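Local atomic coordinates of MsStt7d protein (Micromonas, PDB entry 4IX3), a protein that probably acts as a protein kinase that binds ATP and magnesium, and is seen here through the catalytic domain of a state transition kinase homolog. Residues R150-S155 with L184-L189; Y71-H74 with T80-R83; T132-A137 with L174-K179. All blocks are in the same frame, centred on the assembly; numbering follows the deposited sequence.

Contact 1 (R150-S155 with L184-L189); sequences RELLGS and LKLIDL. With MG (magnesium ion), chain E.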
# COMPACT_ATOMS: atom_id res chain seq x y z
N ARG B 150 -5.65 19.17 23.00
CA ARG B 150 -4.59 20.08 23.43
C ARG B 150 -3.24 19.42 23.12
O ARG B 150 -2.33 20.12 22.63
CB ARG B 150 -4.74 20.33 24.95
CG ARG B 150 -3.76 21.36 25.49
CD ARG B 150 -3.88 21.53 27.00
NE ARG B 150 -5.14 22.13 27.40
CZ ARG B 150 -6.14 21.49 28.00
NH1 ARG B 150 -6.01 20.19 28.27
NH2 ARG B 150 -7.22 22.17 28.40
N GLU B 151 -3.14 18.11 23.39
CA GLU B 151 -1.86 17.41 23.10
C GLU B 151 -1.57 17.31 21.61
O GLU B 151 -0.46 17.59 21.14
CB GLU B 151 -1.91 16.04 23.76
CG GLU B 151 -1.91 16.16 25.27
CD GLU B 151 -2.26 14.90 26.00
OE1 GLU B 151 -2.33 14.95 27.27
OE2 GLU B 151 -2.54 13.82 25.37
N LEU B 152 -2.57 16.95 20.83
CA LEU B 152 -2.39 16.82 19.38
C LEU B 152 -2.07 18.16 18.72
O LEU B 152 -1.12 18.26 17.91
CB LEU B 152 -3.70 16.29 18.76
CG LEU B 152 -3.68 16.22 17.21
CD1 LEU B 152 -2.53 15.33 16.70
CD2 LEU B 152 -5.03 15.66 16.76
N LEU B 153 -2.83 19.23 19.03
CA LEU B 153 -2.60 20.50 18.42
C LEU B 153 -1.22 21.04 18.87
O LEU B 153 -0.52 21.66 18.06
CB LEU B 153 -3.70 21.51 18.72
CG LEU B 153 -5.05 21.15 18.11
CD1 LEU B 153 -6.11 22.06 18.74
CD2 LEU B 153 -5.03 21.31 16.62
N GLY B 154 -0.83 20.82 20.15
CA GLY B 154 0.49 21.32 20.58
C GLY B 154 1.60 20.59 19.82
O GLY B 154 2.56 21.21 19.40
N SER B 155 1.46 19.29 19.61
CA SER B 155 2.47 18.53 18.86
C SER B 155 2.52 18.93 17.40
O SER B 155 3.61 19.11 16.82
CB SER B 155 2.25 17.05 19.00
OG SER B 155 2.55 16.63 20.30
N LEU B 184 -0.74 11.79 24.35
CA LEU B 184 -0.81 11.25 22.97
C LEU B 184 0.48 11.51 22.23
O LEU B 184 1.03 12.61 22.29
CB LEU B 184 -1.94 11.92 22.20
CG LEU B 184 -3.38 11.63 22.68
CD1 LEU B 184 -4.38 12.07 21.62
CD2 LEU B 184 -3.58 10.20 23.15
N LYS B 185 0.92 10.49 21.51
CA LYS B 185 2.02 10.64 20.54
C LYS B 185 1.54 10.23 19.14
O LYS B 185 0.77 9.28 19.00
CB LYS B 185 3.24 9.80 20.94
CG LYS B 185 3.90 10.26 22.28
CD LYS B 185 5.11 9.41 22.61
CE LYS B 185 5.75 9.90 23.90
NZ LYS B 185 6.99 9.09 24.19
N LEU B 186 2.03 10.95 18.15
CA LEU B 186 1.81 10.57 16.72
C LEU B 186 2.72 9.42 16.35
O LEU B 186 3.87 9.35 16.80
CB LEU B 186 2.08 11.77 15.83
CG LEU B 186 0.92 12.81 15.89
CD1 LEU B 186 1.43 14.18 15.50
CD2 LEU B 186 -0.22 12.44 14.97
N ILE B 187 2.26 8.57 15.44
CA ILE B 187 3.16 7.69 14.73
C ILE B 187 3.05 8.01 13.24
O ILE B 187 2.16 8.77 12.80
CB ILE B 187 2.84 6.21 14.94
CG1 ILE B 187 1.41 5.87 14.50
CG2 ILE B 187 3.07 5.84 16.41
CD1 ILE B 187 1.23 4.38 14.20
N ASP B 188 3.94 7.39 12.45
CA ASP B 188 3.79 7.26 11.01
C ASP B 188 4.06 8.57 10.27
O ASP B 188 3.12 9.27 9.80
CB ASP B 188 2.44 6.66 10.61
CG ASP B 188 2.30 6.60 9.11
OD1 ASP B 188 3.35 6.51 8.40
OD2 ASP B 188 1.11 6.74 8.63
N LEU B 189 5.34 8.90 10.12
CA LEU B 189 5.77 10.01 9.31
C LEU B 189 6.06 9.55 7.87
O LEU B 189 6.73 10.25 7.10
CB LEU B 189 7.03 10.64 9.92
CG LEU B 189 6.81 11.34 11.26
CD1 LEU B 189 8.09 11.47 12.06
CD2 LEU B 189 6.04 12.65 11.16
MG MG E . 0.17 6.54 6.80
O HOH W 1 1.65 14.16 20.00
O HOH W 2 1.26 8.13 6.04
O HOH W 3 1.86 5.31 6.36
O HOH W 4 -0.73 4.91 7.57
O HOH W 5 -0.61 6.21 4.99
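Glu-151 reaches out from its helix to take the backbone N-H of Leu-184. Its CG lies anti to the carbonyl carbon (chi1 -67°) and the chain runs on extended, which carries the carboxylate across to the strand. There OE2 accepts from Leu-184 N at 2.9 Å in a fairly straight bond (158°), although the donor arrives from above the carboxylate plane, about 50° out of it. The same OE2 sits 3.6 Å from Leu-184 CG, the two side chains crossing at about a right angle, while OE1 is held by a salt bridge to Lys-147. With an alanine here, the N-H of Leu-184 would probably lose its acceptor and Lys-147 would be left without this charged mate.

One helical turn on, a water bridges Ser-155 OG (2.6 Å) and Leu-184 O (2.8 Å), donating to the carbonyl. Deeper in, Leu-152 has its CG anti to the backbone N, and CD1 meets Leu-186 CD2 at 4.1 Å. The strand then leads into Asp-188, whose OD2 binds the magnesium ion at 2.1 Å, with four waters and Asp-168 also bound. Asp-188, Leu-189 and Gly-190 make up the DLG variant of the kinase DFG motif.

Contact 2 (Y71-H74 with T80-R83); sequences YHVH and TCAR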
# COMPACT_ATOMS: atom_id res chain seq x y z
N TYR B 71 14.68 11.55 11.63
CA TYR B 71 15.87 12.15 12.26
C TYR B 71 15.61 13.62 12.54
O TYR B 71 16.01 14.14 13.58
CB TYR B 71 17.11 11.98 11.36
CG TYR B 71 17.76 10.63 11.49
CD1 TYR B 71 18.53 10.32 12.61
CD2 TYR B 71 17.72 9.70 10.46
CE1 TYR B 71 19.20 9.10 12.76
CE2 TYR B 71 18.41 8.49 10.57
CZ TYR B 71 19.10 8.17 11.72
OH TYR B 71 19.75 6.95 11.83
N HIS B 72 14.97 14.32 11.61
CA HIS B 72 14.65 15.74 11.83
C HIS B 72 13.78 15.93 13.05
O HIS B 72 14.01 16.87 13.85
CB HIS B 72 13.99 16.33 10.58
CG HIS B 72 13.80 17.81 10.63
ND1 HIS B 72 14.82 18.69 10.46
CD2 HIS B 72 12.64 18.56 10.81
CE1 HIS B 72 14.33 19.94 10.55
NE2 HIS B 72 12.99 19.86 10.73
N VAL B 73 12.73 15.13 13.15
CA VAL B 73 11.79 15.22 14.29
C VAL B 73 12.46 14.84 15.61
O VAL B 73 12.20 15.47 16.65
CB VAL B 73 10.54 14.36 14.04
CG1 VAL B 73 9.67 14.23 15.30
CG2 VAL B 73 9.74 15.00 12.92
N HIS B 74 13.34 13.85 15.58
CA HIS B 74 14.05 13.46 16.78
C HIS B 74 14.94 14.62 17.26
O HIS B 74 15.04 14.88 18.47
CB HIS B 74 14.93 12.26 16.49
CG HIS B 74 15.71 11.82 17.69
ND1 HIS B 74 15.23 10.94 18.58
CD2 HIS B 74 16.96 12.22 18.14
CE1 HIS B 74 16.16 10.73 19.53
NE2 HIS B 74 17.22 11.51 19.26
N THR B 80 6.78 14.58 20.33
CA THR B 80 5.58 14.70 19.48
C THR B 80 5.17 13.35 18.90
O THR B 80 3.96 13.11 18.73
CB THR B 80 5.76 15.72 18.36
OG1 THR B 80 6.85 15.34 17.51
CG2 THR B 80 5.96 17.14 18.91
N CYS B 81 6.17 12.54 18.54
CA CYS B 81 5.94 11.28 17.83
C CYS B 81 6.59 10.12 18.56
O CYS B 81 7.44 10.35 19.46
CB CYS B 81 6.54 11.42 16.45
SG CYS B 81 5.86 12.71 15.40
N ALA B 82 6.28 8.88 18.20
CA ALA B 82 6.98 7.73 18.77
C ALA B 82 8.50 7.92 18.68
O ALA B 82 9.05 8.37 17.64
CB ALA B 82 6.61 6.46 18.03
N ARG B 83 9.19 7.57 19.78
CA ARG B 83 10.63 7.81 19.85
C ARG B 83 11.38 6.99 18.80
O ARG B 83 11.22 5.78 18.72
CB ARG B 83 11.11 7.43 21.25
CG ARG B 83 12.64 7.53 21.43
CD ARG B 83 13.05 7.44 22.91
NE ARG B 83 12.50 6.27 23.61
CZ ARG B 83 13.12 5.10 23.77
NH1 ARG B 83 14.35 4.93 23.27
NH2 ARG B 83 12.53 4.14 24.48
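Val-73 on helix 59-76 faces Cys-81 in the irregular 80-83 segment that follows, their CA atoms 7.9 Å apart, so the backbones stay well separated and side chains fill the interval. All of the touching is done by one methyl branch of Val-73. With CG1 anti to the backbone N (chi1 170°), that methyl points at the loop and meets two groups at once: Thr-80 OG1 at 3.8 Å and Cys-81 SG at 4.1 Å. The other methyl, Val-73 CG2, is turned aside and lies 5.1 Å from Cys-81 SG. Helix 59-76 corresponds to helix C of the protein kinase fold, and residues 80-83 belong to the loop that takes the chain from it to strand 84-90, so this is the small lobe's regulatory helix packing on its own connection. Thr-80 has its hydroxyl between the backbone N and the carbonyl carbon (chi1 60°), where OG1 hydrogen-bonds to Ala-77 O; the oxygen is thus satisfied within the turn and offers the valine methyl only a van der Waals surface. Cys-81 has SG anti to its carbonyl carbon (chi1 -61°), which brings it to the valine methyl. Val-73 also rests on Leu-159 of helix 141-161 and on Leu-189 of the DLG motif, while Thr-80 packs on Ser-155, Arg-158 and Leu-159 of that same large-lobe helix. Further along, the backbone N of Arg-83 is bonded to Glu-114 OE2.

Contact 3 (T132-A137 with L174-K179); sequences TAMACA and LIAAEK
Ala-176 pushes its methyl into the end of helix 127-133, and that single group makes the whole tight part of the contact. Its CB lies 3.7 Å from Ala-133 O and 4.1 Å from Ala-133 CB, so a backbone carbonyl and a neighbouring methyl both press on it. Met-134 adds to the packing from alongside: its CB starts out away from the strand, yet CG, anti to the carbonyl carbon (chi1 -71°), still comes within 4.2 Å of Ala-176 CB, and the rest of the chain, bent at chi3, continues on to Ala-148 of helix 141-161. With only methyls at Ala-133 and Ala-176 between them, the backbones approach to 5.4 Å between the CA atoms of Met-134 and Ala-176.

The other side is polar and wetter. A water donates to Ala-133 O (2.7 Å) and to Ala-176 O (2.9 Å), joining the two backbones where they do not bond directly. Beyond it the chains part, towards exposed Ala-135 on one and Glu-178 on the other. Ala-135, with positive phi (52°), closes the helix in a Schellman motif. The whole is a helix C-cap set against the hairpin strand after the catalytic loop in the kinase large lobe.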
# COMPACT_ATOMS: atom_id res chain seq x y z
N THR B 132 -9.08 6.16 30.42
CA THR B 132 -8.15 5.47 31.31
C THR B 132 -6.75 5.44 30.69
O THR B 132 -5.74 5.76 31.37
CB THR B 132 -8.65 4.05 31.54
OG1 THR B 132 -9.87 4.14 32.31
CG2 THR B 132 -7.62 3.27 32.30
N ALA B 133 -6.67 5.10 29.41
CA ALA B 133 -5.35 5.02 28.73
C ALA B 133 -4.69 6.41 28.65
O ALA B 133 -3.46 6.53 28.74
CB ALA B 133 -5.50 4.42 27.34
N MET B 134 -5.50 7.47 28.51
CA MET B 134 -4.98 8.83 28.46
C MET B 134 -4.74 9.45 29.87
O MET B 134 -4.28 10.59 29.96
CB MET B 134 -6.03 9.71 27.80
CG MET B 134 -6.22 9.49 26.29
SD MET B 134 -7.59 10.40 25.57
CE MET B 134 -7.22 12.08 26.12
N ALA B 135 -5.04 8.71 30.94
CA ALA B 135 -4.98 9.25 32.31
C ALA B 135 -5.80 10.56 32.39
O ALA B 135 -5.36 11.59 32.94
CB ALA B 135 -3.54 9.43 32.78
N CYS B 136 -6.98 10.50 31.76
CA CYS B 136 -7.84 11.69 31.69
C CYS B 136 -8.87 11.65 32.78
O CYS B 136 -9.78 10.82 32.72
CB CYS B 136 -8.51 11.69 30.31
SG CYS B 136 -9.39 13.23 29.92
N ALA B 137 -8.76 12.56 33.75
CA ALA B 137 -9.63 12.50 34.92
C ALA B 137 -11.10 12.69 34.56
O ALA B 137 -11.98 12.12 35.22
CB ALA B 137 -9.21 13.58 35.91
N LEU B 174 -2.46 7.76 16.40
CA LEU B 174 -2.18 8.29 17.74
C LEU B 174 -2.12 7.13 18.71
O LEU B 174 -2.92 6.20 18.63
CB LEU B 174 -3.28 9.31 18.12
CG LEU B 174 -3.21 10.63 17.33
CD1 LEU B 174 -4.55 11.38 17.38
CD2 LEU B 174 -2.07 11.50 17.86
N ILE B 175 -1.22 7.25 19.70
CA ILE B 175 -1.09 6.29 20.79
C ILE B 175 -1.14 7.10 22.09
O ILE B 175 -0.42 8.10 22.21
CB ILE B 175 0.24 5.49 20.73
CG1 ILE B 175 0.35 4.72 19.41
CG2 ILE B 175 0.36 4.58 21.93
CD1 ILE B 175 1.68 4.03 19.26
N ALA B 176 -1.89 6.59 23.07
CA ALA B 176 -1.85 7.19 24.41
C ALA B 176 -0.66 6.49 25.13
O ALA B 176 -0.73 5.31 25.39
CB ALA B 176 -3.16 6.93 25.12
N ALA B 177 0.44 7.22 25.30
CA ALA B 177 1.72 6.62 25.71
C ALA B 177 1.74 6.39 27.23
O ALA B 177 2.01 7.32 27.99
CB ALA B 177 2.84 7.56 25.28
N GLU B 178 1.42 5.17 27.65
CA GLU B 178 1.34 4.79 29.06
C GLU B 178 2.59 5.20 29.85
O GLU B 178 2.48 5.69 30.99
CB GLU B 178 1.21 3.25 29.11
CG GLU B 178 2.27 2.61 28.20
CD GLU B 178 2.13 1.15 27.73
OE1 GLU B 178 3.17 0.63 27.24
OE2 GLU B 178 1.04 0.52 27.73
N LYS B 179 3.76 5.06 29.23
CA LYS B 179 5.03 5.37 29.95
C LYS B 179 5.43 6.85 29.95
O LYS B 179 6.44 7.25 30.56
CB LYS B 179 6.17 4.54 29.36
CG LYS B 179 6.01 3.05 29.60
CD LYS B 179 7.26 2.38 29.08
CE LYS B 179 7.07 0.88 28.92
NZ LYS B 179 7.77 0.38 27.70
O HOH W 6 -1.75 4.52 27.98

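Overall arrangement
Contact 2 comes first along the chain and closes before the others begin; contacts 1 and 3 interleave, their segments alternating. Contact 1 is the middle piece, its centre about 10 Å from that of contact 2 and about 12 Å from that of contact 3, whereas the centres of contacts 2 and 3 are about 19 Å apart and the two do not touch. Strands 174-177 and 183-186 pair as an antiparallel hairpin, so contacts 1 and 3 share one small sheet, through Lys-185 N to Ile-175 O among others. On the other side, Leu-186 pairs through its backbone with Thr-80 and Ala-82. The line thus runs from the small lobe's helix 59-76 through the magnesium-binding segment into the large lobe.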